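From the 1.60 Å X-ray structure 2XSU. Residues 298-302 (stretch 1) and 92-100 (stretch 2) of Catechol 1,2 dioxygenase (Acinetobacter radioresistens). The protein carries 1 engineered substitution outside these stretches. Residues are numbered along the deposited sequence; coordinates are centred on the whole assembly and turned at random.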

ATOM      1  N   GLU A 298      35.342   7.935  -9.338  1.00 30.85           N
ATOM      2  CA  GLU A 298      34.551   7.760 -10.552  1.00 31.94           C
ATOM      3  C   GLU A 298      33.877   6.379 -10.607  1.00 31.25           C
ATOM      4  O   GLU A 298      32.725   6.259 -11.019  1.00 32.04           O
ATOM      5  CB  GLU A 298      35.428   8.001 -11.800  1.00 32.39           C
ATOM      6  CG  GLU A 298      34.653   8.251 -13.101  1.00 37.34           C
ATOM      7  CD  GLU A 298      33.986   9.635 -13.159  1.00 41.90           C
ATOM      8  OE1 GLU A 298      33.270  10.017 -12.199  1.00 44.98           O
ATOM      9  OE2 GLU A 298      34.174  10.342 -14.175  1.00 44.21           O
ATOM     10  N   ALA A 299      34.596   5.349 -10.167  1.00 30.19           N
ATOM     11  CA  ALA A 299      34.087   3.975 -10.117  1.00 30.06           C
ATOM     12  C   ALA A 299      33.002   3.708  -9.042  1.00 29.73           C
ATOM     13  O   ALA A 299      32.287   2.693  -9.108  1.00 30.37           O
ATOM     14  CB  ALA A 299      35.262   3.004  -9.924  1.00 29.48           C
ATOM     15  N   ALA A 300      32.896   4.591  -8.050  1.00 29.01           N
ATOM     16  CA  ALA A 300      32.038   4.331  -6.885  1.00 28.37           C
ATOM     17  C   ALA A 300      30.535   4.380  -7.218  1.00 28.30           C
ATOM     18  O   ALA A 300      30.083   5.340  -7.854  1.00 27.78           O
ATOM     19  CB  ALA A 300      32.365   5.315  -5.748  1.00 28.17           C
ATOM     20  N   PRO A 301      29.764   3.344  -6.801  1.00 28.05           N
ATOM     21  CA  PRO A 301      28.305   3.506  -6.829  1.00 28.16           C
ATOM     22  C   PRO A 301      27.883   4.686  -5.953  1.00 28.41           C
ATOM     23  O   PRO A 301      28.593   5.049  -5.000  1.00 28.06           O
ATOM     24  CB  PRO A 301      27.782   2.201  -6.213  1.00 28.20           C
ATOM     25  CG  PRO A 301      28.910   1.223  -6.330  1.00 28.31           C
ATOM     26  CD  PRO A 301      30.170   2.023  -6.283  1.00 27.89           C
ATOM     27  N   SER A 302      26.744   5.295  -6.272  1.00 28.81           N
ATOM     28  CA  SER A 302      26.236   6.393  -5.437  1.00 29.14           C
ATOM     29  C   SER A 302      25.914   5.873  -4.030  1.00 28.91           C
ATOM     30  O   SER A 302      25.440   4.731  -3.879  1.00 28.90           O
ATOM     31  CB  SER A 302      24.999   7.035  -6.073  1.00 29.79           C
ATOM     32  OG  SER A 302      24.616   8.202  -5.351  1.00 31.36           O
TER
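Stretch 2 (92-100) EADAKAGIT

Two segments far apart in sequence can pack without a hydrogen bond between them, largely through apolar side chains. In catechol 1,2 dioxygenase, stretch 1 is an irregular segment, while stretch 2 brings in the last part of a helix and the turn that follows. There Gly98 leaves helical geometry with a positive phi of 75°, a value that favours glycine; the bond from Ile99 N to Asp94 O, 3.0 Å, helps close this Schellman motif. Stretch 1 runs roughly antiparallel to the helical part of stretch 2, Ala300 CA lying 6.6 Å from Ala97 CA and Pro301 CA 6.9 Å from Asp94 CA.

Along stretch 1, Glu298 stays clear of the partner. Ala299 makes only a marginal approach, its O lying 4.5 Å from Ala97 CB. After it the backbone opens from a helix-like turn to an extended course, psi reaching 130° at Ala300, whose CB meets Ile99 CD1 at 3.6 Å. Pro301 follows with the largest covered area of any residue here. Its CD rests 3.7 Å from Ala97 CB and 3.4 Å from Ile99 CD1, so the ring touches methyls of both Ala97 and Ile99, one on each side of Gly98 in sequence, while its CG lies 3.8 Å from Asp94 OD1. Ser302 then turns its CB away. No hydrogen bond crosses the interface; the closest contacts are apolar.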

ATOM      1  N   GLU A  92      27.083  -5.022  -0.572  1.00 12.32           N
ATOM      2  CA  GLU A  92      27.633  -5.991  -1.535  1.00 13.76           C
ATOM      3  C   GLU A  92      28.041  -5.326  -2.842  1.00 13.67           C
ATOM      4  O   GLU A  92      29.100  -5.693  -3.417  1.00 13.74           O
ATOM      5  CB  GLU A  92      26.655  -7.148  -1.777  1.00 13.88           C
ATOM      6  CG  GLU A  92      27.271  -8.313  -2.557  1.00 19.78           C
ATOM      7  CD  GLU A  92      28.176  -9.247  -1.731  1.00 24.52           C
ATOM      8  OE1 GLU A  92      28.451  -8.993  -0.538  1.00 24.21           O
ATOM      9  OE2 GLU A  92      28.627 -10.267  -2.303  1.00 29.49           O
ATOM     10  N   ALA A  93      27.240  -4.361  -3.318  1.00 13.94           N
ATOM     11  CA  ALA A  93      27.641  -3.539  -4.475  1.00 14.70           C
ATOM     12  C   ALA A  93      28.960  -2.802  -4.221  1.00 15.66           C
ATOM     13  O   ALA A  93      29.830  -2.742  -5.116  1.00 16.09           O
ATOM     14  CB  ALA A  93      26.542  -2.543  -4.852  1.00 14.94           C
ATOM     15  N   ASP A  94      29.140  -2.272  -3.002  1.00 14.46           N
ATOM     16  CA  ASP A  94      30.367  -1.540  -2.668  1.00 16.02           C
ATOM     17  C   ASP A  94      31.551  -2.485  -2.611  1.00 16.98           C
ATOM     18  O   ASP A  94      32.637  -2.152  -3.126  1.00 17.63           O
ATOM     19  CB  ASP A  94      30.245  -0.806  -1.330  1.00 16.16           C
ATOM     20  CG  ASP A  94      29.450   0.493  -1.427  1.00 16.90           C
ATOM     21  OD1 ASP A  94      29.005   0.954  -2.510  1.00 17.65           O
ATOM     22  OD2 ASP A  94      29.208   1.038  -0.333  1.00 17.82           O
ATOM     23  N   ALA A  95      31.341  -3.676  -2.057  1.00 15.84           N
ATOM     24  CA  ALA A  95      32.414  -4.691  -2.022  1.00 17.09           C
ATOM     25  C   ALA A  95      32.869  -5.030  -3.438  1.00 18.05           C
ATOM     26  O   ALA A  95      34.091  -5.128  -3.706  1.00 19.14           O
ATOM     27  CB  ALA A  95      31.983  -5.952  -1.289  1.00 16.93           C
ATOM     28  N   LYS A  96      31.914  -5.221  -4.343  1.00 17.95           N
ATOM     29  CA  LYS A  96      32.250  -5.588  -5.735  1.00 18.51           C
ATOM     30  C   LYS A  96      32.943  -4.430  -6.468  1.00 20.84           C
ATOM     31  O   LYS A  96      33.624  -4.639  -7.482  1.00 21.92           O
ATOM     32  CB  LYS A  96      31.012  -6.078  -6.482  1.00 18.34           C
ATOM     33  CG  LYS A  96      30.608  -7.487  -6.050  1.00 16.58           C
ATOM     34  CD  LYS A  96      29.203  -7.880  -6.504  1.00 16.55           C
ATOM     35  CE  LYS A  96      28.799  -9.236  -5.934  1.00 19.67           C
ATOM     36  NZ  LYS A  96      27.388  -9.581  -6.327  1.00 20.36           N
ATOM     37  N   ALA A  97      32.778  -3.215  -5.953  1.00 21.36           N
ATOM     38  CA  ALA A  97      33.508  -2.046  -6.476  1.00 23.01           C
ATOM     39  C   ALA A  97      34.897  -1.845  -5.859  1.00 24.33           C
ATOM     40  O   ALA A  97      35.646  -0.941  -6.272  1.00 25.26           O
ATOM     41  CB  ALA A  97      32.634  -0.768  -6.302  1.00 23.43           C
ATOM     42  N   GLY A  98      35.246  -2.656  -4.871  1.00 25.31           N
ATOM     43  CA  GLY A  98      36.500  -2.493  -4.136  1.00 26.89           C
ATOM     44  C   GLY A  98      36.496  -1.339  -3.150  1.00 28.42           C
ATOM     45  O   GLY A  98      37.542  -0.991  -2.586  1.00 28.58           O
ATOM     46  N   ILE A  99      35.313  -0.763  -2.917  1.00 29.22           N
ATOM     47  CA  ILE A  99      35.165   0.288  -1.919  1.00 30.74           C
ATOM     48  C   ILE A  99      35.182  -0.372  -0.572  1.00 31.14           C
ATOM     49  O   ILE A  99      34.283  -1.165  -0.230  1.00 32.76           O
ATOM     50  CB  ILE A  99      33.853   1.088  -2.070  1.00 30.51           C
ATOM     51  CG1 ILE A  99      33.757   1.693  -3.467  1.00 32.05           C
ATOM     52  CG2 ILE A  99      33.753   2.160  -0.967  1.00 31.03           C
ATOM     53  CD1 ILE A  99      32.418   2.259  -3.784  1.00 35.72           C
ATOM     54  N   THR A 100      36.234  -0.075   0.165  1.00 31.23           N
ATOM     55  CA  THR A 100      36.397  -0.544   1.515  1.00 31.10           C
ATOM     56  C   THR A 100      36.660   0.658   2.428  1.00 29.90           C
ATOM     57  O   THR A 100      36.956   1.782   1.972  1.00 30.05           O
ATOM     58  CB  THR A 100      37.591  -1.526   1.651  1.00 31.78           C
ATOM     59  OG1 THR A 100      38.820  -0.817   1.435  1.00 33.14           O
ATOM     60  CG2 THR A 100      37.485  -2.703   0.672  1.00 32.86           C
TER